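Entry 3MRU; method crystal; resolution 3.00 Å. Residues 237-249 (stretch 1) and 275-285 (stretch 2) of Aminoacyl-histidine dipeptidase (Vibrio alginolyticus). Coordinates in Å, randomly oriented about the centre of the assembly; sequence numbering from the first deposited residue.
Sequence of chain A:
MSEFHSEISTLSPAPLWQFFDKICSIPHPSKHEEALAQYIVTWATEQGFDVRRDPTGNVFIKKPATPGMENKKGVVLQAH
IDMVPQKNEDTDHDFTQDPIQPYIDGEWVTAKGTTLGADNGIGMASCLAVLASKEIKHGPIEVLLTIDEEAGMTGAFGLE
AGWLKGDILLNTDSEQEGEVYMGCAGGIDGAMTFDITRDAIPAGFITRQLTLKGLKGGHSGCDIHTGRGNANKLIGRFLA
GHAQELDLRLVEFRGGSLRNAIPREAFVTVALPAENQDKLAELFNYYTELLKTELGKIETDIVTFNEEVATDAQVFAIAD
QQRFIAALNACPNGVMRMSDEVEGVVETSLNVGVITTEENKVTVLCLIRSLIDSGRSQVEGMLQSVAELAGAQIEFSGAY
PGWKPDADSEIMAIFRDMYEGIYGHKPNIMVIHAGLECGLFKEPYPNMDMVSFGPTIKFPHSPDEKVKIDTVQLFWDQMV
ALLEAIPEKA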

ATOM      1  N   ARG A 237     -13.680 -14.154 -20.383  1.00 75.46           N
ATOM      2  CA  ARG A 237     -14.379 -15.403 -20.118  1.00 76.55           C
ATOM      3  C   ARG A 237     -15.432 -15.597 -21.181  1.00 76.94           C
ATOM      4  O   ARG A 237     -15.675 -16.730 -21.637  1.00 77.21           O
ATOM      5  CB  ARG A 237     -15.047 -15.345 -18.754  1.00 87.91           C
ATOM      6  CG  ARG A 237     -15.237 -16.688 -18.074  1.00 90.49           C
ATOM      7  CD  ARG A 237     -16.515 -16.663 -17.200  1.00 96.15           C
ATOM      8  NE  ARG A 237     -16.409 -15.885 -15.947  1.00 98.91           N
ATOM      9  CZ  ARG A 237     -17.352 -15.834 -15.000  1.00 99.52           C
ATOM     10  NH1 ARG A 237     -18.495 -16.519 -15.121  1.00 99.46           N
ATOM     11  NH2 ARG A 237     -17.149 -15.102 -13.912  1.00 99.98           N
ATOM     12  N   PHE A 238     -16.039 -14.481 -21.592  1.00 68.22           N
ATOM     13  CA  PHE A 238     -17.060 -14.508 -22.624  1.00 68.39           C
ATOM     14  C   PHE A 238     -16.505 -14.927 -23.973  1.00 68.12           C
ATOM     15  O   PHE A 238     -17.017 -15.855 -24.599  1.00 68.27           O
ATOM     16  CB  PHE A 238     -17.774 -13.168 -22.726  1.00 91.90           C
ATOM     17  CG  PHE A 238     -18.835 -13.137 -23.795  1.00 93.46           C
ATOM     18  CD1 PHE A 238     -19.976 -13.939 -23.689  1.00 94.25           C
ATOM     19  CD2 PHE A 238     -18.698 -12.308 -24.910  1.00 94.27           C
ATOM     20  CE1 PHE A 238     -20.960 -13.920 -24.677  1.00 94.63           C
ATOM     21  CE2 PHE A 238     -19.673 -12.277 -25.904  1.00 94.90           C
ATOM     22  CZ  PHE A 238     -20.809 -13.088 -25.792  1.00 94.48           C
ATOM     23  N   LEU A 239     -15.448 -14.259 -24.413  1.00 64.54           N
ATOM     24  CA  LEU A 239     -14.832 -14.582 -25.697  1.00 64.78           C
ATOM     25  C   LEU A 239     -14.225 -15.980 -25.696  1.00 65.46           C
ATOM     26  O   LEU A 239     -14.161 -16.644 -26.729  1.00 65.53           O
ATOM     27  CB  LEU A 239     -13.751 -13.565 -26.049  1.00 65.31           C
ATOM     28  CG  LEU A 239     -14.000 -12.076 -25.844  1.00 64.24           C
ATOM     29  CD1 LEU A 239     -12.689 -11.319 -25.898  1.00 62.70           C
ATOM     30  CD2 LEU A 239     -14.983 -11.559 -26.863  1.00 63.84           C
ATOM     31  N   ALA A 240     -13.776 -16.416 -24.527  1.00 74.62           N
ATOM     32  CA  ALA A 240     -13.120 -17.696 -24.397  1.00 75.35           C
ATOM     33  C   ALA A 240     -14.051 -18.795 -24.878  1.00 76.09           C
ATOM     34  O   ALA A 240     -13.797 -19.421 -25.909  1.00 76.32           O
ATOM     35  CB  ALA A 240     -12.705 -17.923 -22.970  1.00 76.01           C
ATOM     36  N   GLY A 241     -15.158 -18.986 -24.167  1.00110.86           N
ATOM     37  CA  GLY A 241     -16.043 -20.114 -24.432  1.00112.08           C
ATOM     38  C   GLY A 241     -16.791 -19.983 -25.737  1.00112.85           C
ATOM     39  O   GLY A 241     -17.195 -20.997 -26.325  1.00113.44           O
ATOM     40  N   HIS A 242     -16.919 -18.739 -26.204  1.00 84.84           N
ATOM     41  CA  HIS A 242     -17.860 -18.388 -27.265  1.00 85.20           C
ATOM     42  C   HIS A 242     -17.390 -17.722 -28.564  1.00 85.05           C
ATOM     43  O   HIS A 242     -18.137 -17.717 -29.530  1.00 85.15           O
ATOM     44  CB  HIS A 242     -18.972 -17.563 -26.662  1.00 87.03           C
ATOM     45  CG  HIS A 242     -19.864 -18.353 -25.768  1.00 88.34           C
ATOM     46  ND1 HIS A 242     -20.544 -19.471 -26.205  1.00 89.14           N
ATOM     47  CD2 HIS A 242     -20.185 -18.197 -24.463  1.00 89.38           C
ATOM     48  CE1 HIS A 242     -21.251 -19.965 -25.205  1.00 90.77           C
ATOM     49  NE2 HIS A 242     -21.053 -19.209 -24.137  1.00 90.65           N
ATOM     50  N   ALA A 243     -16.187 -17.171 -28.613  1.00 76.29           N
ATOM     51  CA  ALA A 243     -15.715 -16.539 -29.852  1.00 76.30           C
ATOM     52  C   ALA A 243     -15.795 -17.418 -31.115  1.00 76.48           C
ATOM     53  O   ALA A 243     -16.412 -17.037 -32.093  1.00 75.92           O
ATOM     54  CB  ALA A 243     -14.314 -15.993 -29.672  1.00 80.86           C
ATOM     55  N   GLN A 244     -15.166 -18.585 -31.099  1.00 89.13           N
ATOM     56  CA  GLN A 244     -15.107 -19.396 -32.313  1.00 90.00           C
ATOM     57  C   GLN A 244     -16.494 -19.877 -32.707  1.00 90.30           C
ATOM     58  O   GLN A 244     -16.846 -19.835 -33.888  1.00 90.27           O
ATOM     59  CB  GLN A 244     -14.091 -20.563 -32.214  1.00115.04           C
ATOM     60  CG  GLN A 244     -14.605 -21.883 -31.581  1.00116.55           C
ATOM     61  CD  GLN A 244     -15.258 -22.881 -32.583  1.00118.46           C
ATOM     62  OE1 GLN A 244     -14.910 -22.932 -33.774  1.00117.59           O
ATOM     63  NE2 GLN A 244     -16.195 -23.695 -32.077  1.00119.42           N
ATOM     64  N   GLU A 245     -17.276 -20.323 -31.718  1.00104.18           N
ATOM     65  CA  GLU A 245     -18.614 -20.871 -31.983  1.00104.40           C
ATOM     66  C   GLU A 245     -19.389 -19.748 -32.693  1.00104.36           C
ATOM     67  O   GLU A 245     -20.086 -20.003 -33.661  1.00104.80           O
ATOM     68  CB  GLU A 245     -19.363 -21.436 -30.717  1.00111.40           C
ATOM     69  CG  GLU A 245     -18.568 -21.626 -29.347  1.00111.80           C
ATOM     70  CD  GLU A 245     -18.040 -23.058 -29.030  1.00112.04           C
ATOM     71  OE1 GLU A 245     -17.537 -23.272 -27.877  1.00110.24           O
ATOM     72  OE2 GLU A 245     -18.126 -23.952 -29.915  1.00111.86           O
ATOM     73  N   LEU A 246     -19.187 -18.502 -32.266  1.00 70.63           N
ATOM     74  CA  LEU A 246     -19.829 -17.328 -32.877  1.00 70.61           C
ATOM     75  C   LEU A 246     -19.037 -16.695 -34.039  1.00 71.01           C
ATOM     76  O   LEU A 246     -19.478 -15.701 -34.631  1.00 71.05           O
ATOM     77  CB  LEU A 246     -20.035 -16.271 -31.803  1.00 68.30           C
ATOM     78  CG  LEU A 246     -21.306 -15.447 -31.796  1.00 68.32           C
ATOM     79  CD1 LEU A 246     -22.521 -16.357 -31.649  1.00 69.04           C
ATOM     80  CD2 LEU A 246     -21.235 -14.491 -30.642  1.00 67.77           C
ATOM     81  N   ASP A 247     -17.861 -17.259 -34.335  1.00102.57           N
ATOM     82  CA  ASP A 247     -16.978 -16.826 -35.439  1.00102.69           C
ATOM     83  C   ASP A 247     -16.674 -15.308 -35.499  1.00102.22           C
ATOM     84  O   ASP A 247     -16.462 -14.741 -36.580  1.00101.97           O
ATOM     85  CB  ASP A 247     -17.487 -17.363 -36.793  1.00109.17           C
ATOM     86  CG  ASP A 247     -16.347 -17.759 -37.743  1.00110.65           C
ATOM     87  OD1 ASP A 247     -15.327 -17.034 -37.787  1.00113.33           O
ATOM     88  OD2 ASP A 247     -16.469 -18.791 -38.447  1.00110.93           O
ATOM     89  N   LEU A 248     -16.636 -14.666 -34.330  1.00 83.05           N
ATOM     90  CA  LEU A 248     -16.285 -13.252 -34.241  1.00 82.34           C
ATOM     91  C   LEU A 248     -14.791 -12.985 -34.093  1.00 81.97           C
ATOM     92  O   LEU A 248     -14.059 -13.762 -33.491  1.00 81.58           O
ATOM     93  CB  LEU A 248     -17.065 -12.541 -33.145  1.00 78.60           C
ATOM     94  CG  LEU A 248     -17.189 -13.121 -31.751  1.00 77.86           C
ATOM     95  CD1 LEU A 248     -15.874 -13.050 -31.051  1.00 77.69           C
ATOM     96  CD2 LEU A 248     -18.214 -12.283 -31.024  1.00 77.65           C
ATOM     97  N   ARG A 249     -14.378 -11.854 -34.658  1.00 77.22           N
ATOM     98  CA  ARG A 249     -12.990 -11.483 -34.806  1.00 76.68           C
ATOM     99  C   ARG A 249     -12.741 -10.243 -33.988  1.00 75.82           C
ATOM    100  O   ARG A 249     -13.622  -9.404 -33.814  1.00 75.66           O
ATOM    101  CB  ARG A 249     -12.714 -11.193 -36.261  1.00100.27           C
ATOM    102  CG  ARG A 249     -13.202 -12.277 -37.191  1.00103.24           C
ATOM    103  CD  ARG A 249     -12.199 -13.430 -37.277  1.00109.25           C
ATOM    104  NE  ARG A 249     -10.832 -12.966 -37.563  1.00113.20           N
ATOM    105  CZ  ARG A 249     -10.422 -12.487 -38.745  1.00115.11           C
ATOM    106  NH1 ARG A 249     -11.269 -12.394 -39.768  1.00115.38           N
ATOM    107  NH2 ARG A 249      -9.161 -12.086 -38.903  1.00116.99           N
ATOM    108  N   GLU A 275     -25.161 -11.754 -39.748  1.00112.59           N
ATOM    109  CA  GLU A 275     -25.995 -12.939 -39.459  1.00112.94           C
ATOM    110  C   GLU A 275     -26.108 -13.259 -37.966  1.00113.34           C
ATOM    111  O   GLU A 275     -27.196 -13.547 -37.453  1.00113.75           O
ATOM    112  CB  GLU A 275     -25.413 -14.195 -40.135  1.00 90.47           C
ATOM    113  CG  GLU A 275     -25.291 -14.151 -41.650  1.00 90.48           C
ATOM    114  CD  GLU A 275     -24.029 -13.455 -42.141  1.00 89.72           C
ATOM    115  OE1 GLU A 275     -23.686 -12.362 -41.638  1.00 88.91           O
ATOM    116  OE2 GLU A 275     -23.388 -14.000 -43.058  1.00 89.42           O
ATOM    117  N   ASN A 276     -24.971 -13.229 -37.281  1.00 93.51           N
ATOM    118  CA  ASN A 276     -24.907 -13.638 -35.893  1.00 93.51           C
ATOM    119  C   ASN A 276     -25.084 -12.443 -34.949  1.00 93.53           C
ATOM    120  O   ASN A 276     -24.694 -12.515 -33.783  1.00 93.78           O
ATOM    121  CB  ASN A 276     -23.583 -14.376 -35.612  1.00100.60           C
ATOM    122  CG  ASN A 276     -23.133 -15.277 -36.779  1.00101.19           C
ATOM    123  OD1 ASN A 276     -22.875 -14.803 -37.882  1.00103.22           O
ATOM    124  ND2 ASN A 276     -23.014 -16.570 -36.521  1.00101.57           N
ATOM    125  N   GLN A 277     -25.666 -11.350 -35.455  1.00 81.92           N
ATOM    126  CA  GLN A 277     -25.866 -10.131 -34.667  1.00 81.63           C
ATOM    127  C   GLN A 277     -26.905 -10.311 -33.566  1.00 81.59           C
ATOM    128  O   GLN A 277     -26.719  -9.819 -32.458  1.00 81.48           O
ATOM    129  CB  GLN A 277     -26.238  -8.949 -35.566  1.00 82.62           C
ATOM    130  CG  GLN A 277     -26.265  -7.572 -34.867  1.00 82.45           C
ATOM    131  CD  GLN A 277     -25.934  -6.417 -35.820  1.00 82.65           C
ATOM    132  OE1 GLN A 277     -26.125  -6.519 -37.041  1.00 81.98           O
ATOM    133  NE2 GLN A 277     -25.426  -5.314 -35.262  1.00 82.22           N
ATOM    134  N   ASP A 278     -27.990 -11.018 -33.868  1.00101.50           N
ATOM    135  CA  ASP A 278     -29.062 -11.226 -32.884  1.00101.43           C
ATOM    136  C   ASP A 278     -28.670 -12.356 -31.942  1.00100.82           C
ATOM    137  O   ASP A 278     -29.039 -12.343 -30.757  1.00100.66           O
ATOM    138  CB  ASP A 278     -30.410 -11.538 -33.561  1.00119.83           C
ATOM    139  CG  ASP A 278     -30.918 -10.390 -34.455  1.00121.21           C
ATOM    140  OD1 ASP A 278     -31.057  -9.230 -33.978  1.00121.42           O
ATOM    141  OD2 ASP A 278     -31.201 -10.670 -35.647  1.00122.94           O
ATOM    142  N   LYS A 279     -27.928 -13.333 -32.478  1.00108.07           N
ATOM    143  CA  LYS A 279     -27.319 -14.382 -31.651  1.00107.20           C
ATOM    144  C   LYS A 279     -26.412 -13.773 -30.590  1.00106.83           C
ATOM    145  O   LYS A 279     -26.693 -13.897 -29.396  1.00106.88           O
ATOM    146  CB  LYS A 279     -26.532 -15.375 -32.496  1.00 69.53           C
ATOM    147  CG  LYS A 279     -27.402 -16.464 -33.099  1.00 69.33           C
ATOM    148  CD  LYS A 279     -26.615 -17.758 -33.340  1.00 67.31           C
ATOM    149  CE  LYS A 279     -25.739 -17.679 -34.565  1.00 65.85           C
ATOM    150  NZ  LYS A 279     -26.551 -17.272 -35.751  1.00 66.19           N
ATOM    151  N   LEU A 280     -25.350 -13.100 -31.048  1.00 98.23           N
ATOM    152  CA  LEU A 280     -24.412 -12.382 -30.192  1.00 97.58           C
ATOM    153  C   LEU A 280     -25.118 -11.493 -29.195  1.00 97.13           C
ATOM    154  O   LEU A 280     -24.841 -11.586 -28.007  1.00 97.27           O
ATOM    155  CB  LEU A 280     -23.428 -11.557 -31.016  1.00 89.37           C
ATOM    156  CG  LEU A 280     -22.687 -10.432 -30.270  1.00 90.04           C
ATOM    157  CD1 LEU A 280     -21.474 -10.948 -29.506  1.00 89.74           C
ATOM    158  CD2 LEU A 280     -22.279  -9.280 -31.212  1.00 90.11           C
ATOM    159  N   ALA A 281     -26.029 -10.643 -29.670  1.00 91.00           N
ATOM    160  CA  ALA A 281     -26.788  -9.745 -28.774  1.00 90.64           C
ATOM    161  C   ALA A 281     -27.575 -10.525 -27.731  1.00 90.20           C
ATOM    162  O   ALA A 281     -27.755 -10.054 -26.607  1.00 90.18           O
ATOM    163  CB  ALA A 281     -27.715  -8.815 -29.557  1.00117.28           C
ATOM    164  N   GLU A 282     -28.026 -11.722 -28.102  1.00104.88           N
ATOM    165  CA  GLU A 282     -28.758 -12.566 -27.169  1.00104.64           C
ATOM    166  C   GLU A 282     -27.840 -13.328 -26.219  1.00103.81           C
ATOM    167  O   GLU A 282     -28.091 -13.366 -25.002  1.00103.69           O
ATOM    168  CB  GLU A 282     -29.680 -13.541 -27.887  1.00125.98           C
ATOM    169  CG  GLU A 282     -30.812 -14.007 -26.967  1.00127.67           C
ATOM    170  CD  GLU A 282     -31.689 -15.053 -27.613  1.00130.17           C
ATOM    171  OE1 GLU A 282     -32.341 -15.815 -26.866  1.00130.01           O
ATOM    172  OE2 GLU A 282     -31.722 -15.119 -28.869  1.00131.92           O
ATOM    173  N   LEU A 283     -26.793 -13.939 -26.783  1.00 84.97           N
ATOM    174  CA  LEU A 283     -25.767 -14.623 -25.995  1.00 83.60           C
ATOM    175  C   LEU A 283     -25.138 -13.685 -24.959  1.00 82.72           C
ATOM    176  O   LEU A 283     -24.843 -14.095 -23.827  1.00 82.07           O
ATOM    177  CB  LEU A 283     -24.693 -15.245 -26.906  1.00 77.92           C
ATOM    178  CG  LEU A 283     -24.821 -16.743 -27.251  1.00 78.11           C
ATOM    179  CD1 LEU A 283     -23.774 -17.212 -28.275  1.00 78.02           C
ATOM    180  CD2 LEU A 283     -24.768 -17.631 -26.000  1.00 76.82           C
ATOM    181  N   PHE A 284     -24.976 -12.422 -25.350  1.00 72.42           N
ATOM    182  CA  PHE A 284     -24.283 -11.449 -24.533  1.00 71.68           C
ATOM    183  C   PHE A 284     -25.176 -10.933 -23.441  1.00 71.39           C
ATOM    184  O   PHE A 284     -24.707 -10.644 -22.326  1.00 70.79           O
ATOM    185  CB  PHE A 284     -23.781 -10.292 -25.379  1.00 74.39           C
ATOM    186  CG  PHE A 284     -22.929  -9.341 -24.623  1.00 73.93           C
ATOM    187  CD1 PHE A 284     -21.628  -9.687 -24.269  1.00 74.57           C
ATOM    188  CD2 PHE A 284     -23.426  -8.099 -24.253  1.00 73.63           C
ATOM    189  CE1 PHE A 284     -20.829  -8.803 -23.561  1.00 75.01           C
ATOM    190  CE2 PHE A 284     -22.641  -7.202 -23.548  1.00 73.90           C
ATOM    191  CZ  PHE A 284     -21.338  -7.548 -23.199  1.00 74.42           C
ATOM    192  N   ASN A 285     -26.459 -10.805 -23.784  1.00 87.88           N
ATOM    193  CA  ASN A 285     -27.511 -10.478 -22.815  1.00 87.87           C
ATOM    194  C   ASN A 285     -27.778 -11.613 -21.855  1.00 87.72           C
ATOM    195  O   ASN A 285     -27.952 -11.403 -20.642  1.00 87.64           O
ATOM    196  CB  ASN A 285     -28.832 -10.174 -23.517  1.00 97.32           C
ATOM    197  CG  ASN A 285     -29.017  -8.714 -23.753  1.00 97.45           C
ATOM    198  OD1 ASN A 285     -28.596  -7.888 -22.938  1.00 98.14           O
ATOM    199  ND2 ASN A 285     -29.632  -8.373 -24.878  1.00 97.66           N
TER

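The two stretches are held together by apolar packing. No hydrogen bond crosses between them. Together they bury 417 Å² of surface. The helix of residues 237-242 and the helix of residues 277-285 cross at 125°, so they run more against each other than along each other. Their axes come no closer than 11.9 Å, and large side chains fill the gap.

Phe238 sits at one end of the contact. Its CA-to-CB bond points toward the second stretch, and chi1 is t (179°). With chi2 at 65°, the ring offers one face to Phe284. Phe284 is also t at chi1 (-173°). Its CA-to-CB bond runs sideways, yet its ring edge reaches the Phe238 face. The result is an edge-to-face pair, with ring centroids 5.3 Å apart and planes at 73°. Phe238 CE2 lies 3.6 Å from Phe284 CD1. Leu280 CD1 approaches the edge of the Phe238 ring, 4.2 Å from Phe238 CE2. Both phenylalanines are buried, as suits rings with no polar group to satisfy.

Leu246 has the largest covered area, 102 Å². It lies in the type I turn from Gln244 to Asp247. Its CA-to-CB bond points sideways, but its end comes nearer the second stretch. Chi1 is off the usual wells at -141°, and chi2 is p (60°). In this conformation both methyls find partners. Leu246 CD2 is 3.7 Å from Leu280 CB, and Leu246 CD1 is 3.7 Å from Leu283 CD1.

Leu280 links several of these side chains. Its CA-to-CB bond is sideways, and chi1 t (162°) with chi2 p (82°) brings its end nearer. Leu280 CD1 also meets Leu248 CD2 at 3.8 Å. Leu248, p at both chi angles, points its CA-to-CB bond toward the second stretch and is buried.

The CA-to-CB bond of Leu283 points toward the first stretch, with chi1 between wells at -98° and chi2 t (174°). Leu283 CD2 lies over one face of the His242 ring, 4.3 Å from His242 CE1. His242, m at chi1 (-70°), is only partly exposed. Its ring face can pack on a methyl while its nitrogens remain available for polar partners.

Polar groups border the leucines. Lys279 contributes aliphatic carbon: its CB is 4.2 Å from Leu246 CD1. Asn276 occupies the N-cap position, but its side chain makes no capping bond. With chi1 m (-38°), it places ND2 4.1 Å from Leu246 O, a contact without a hydrogen bond.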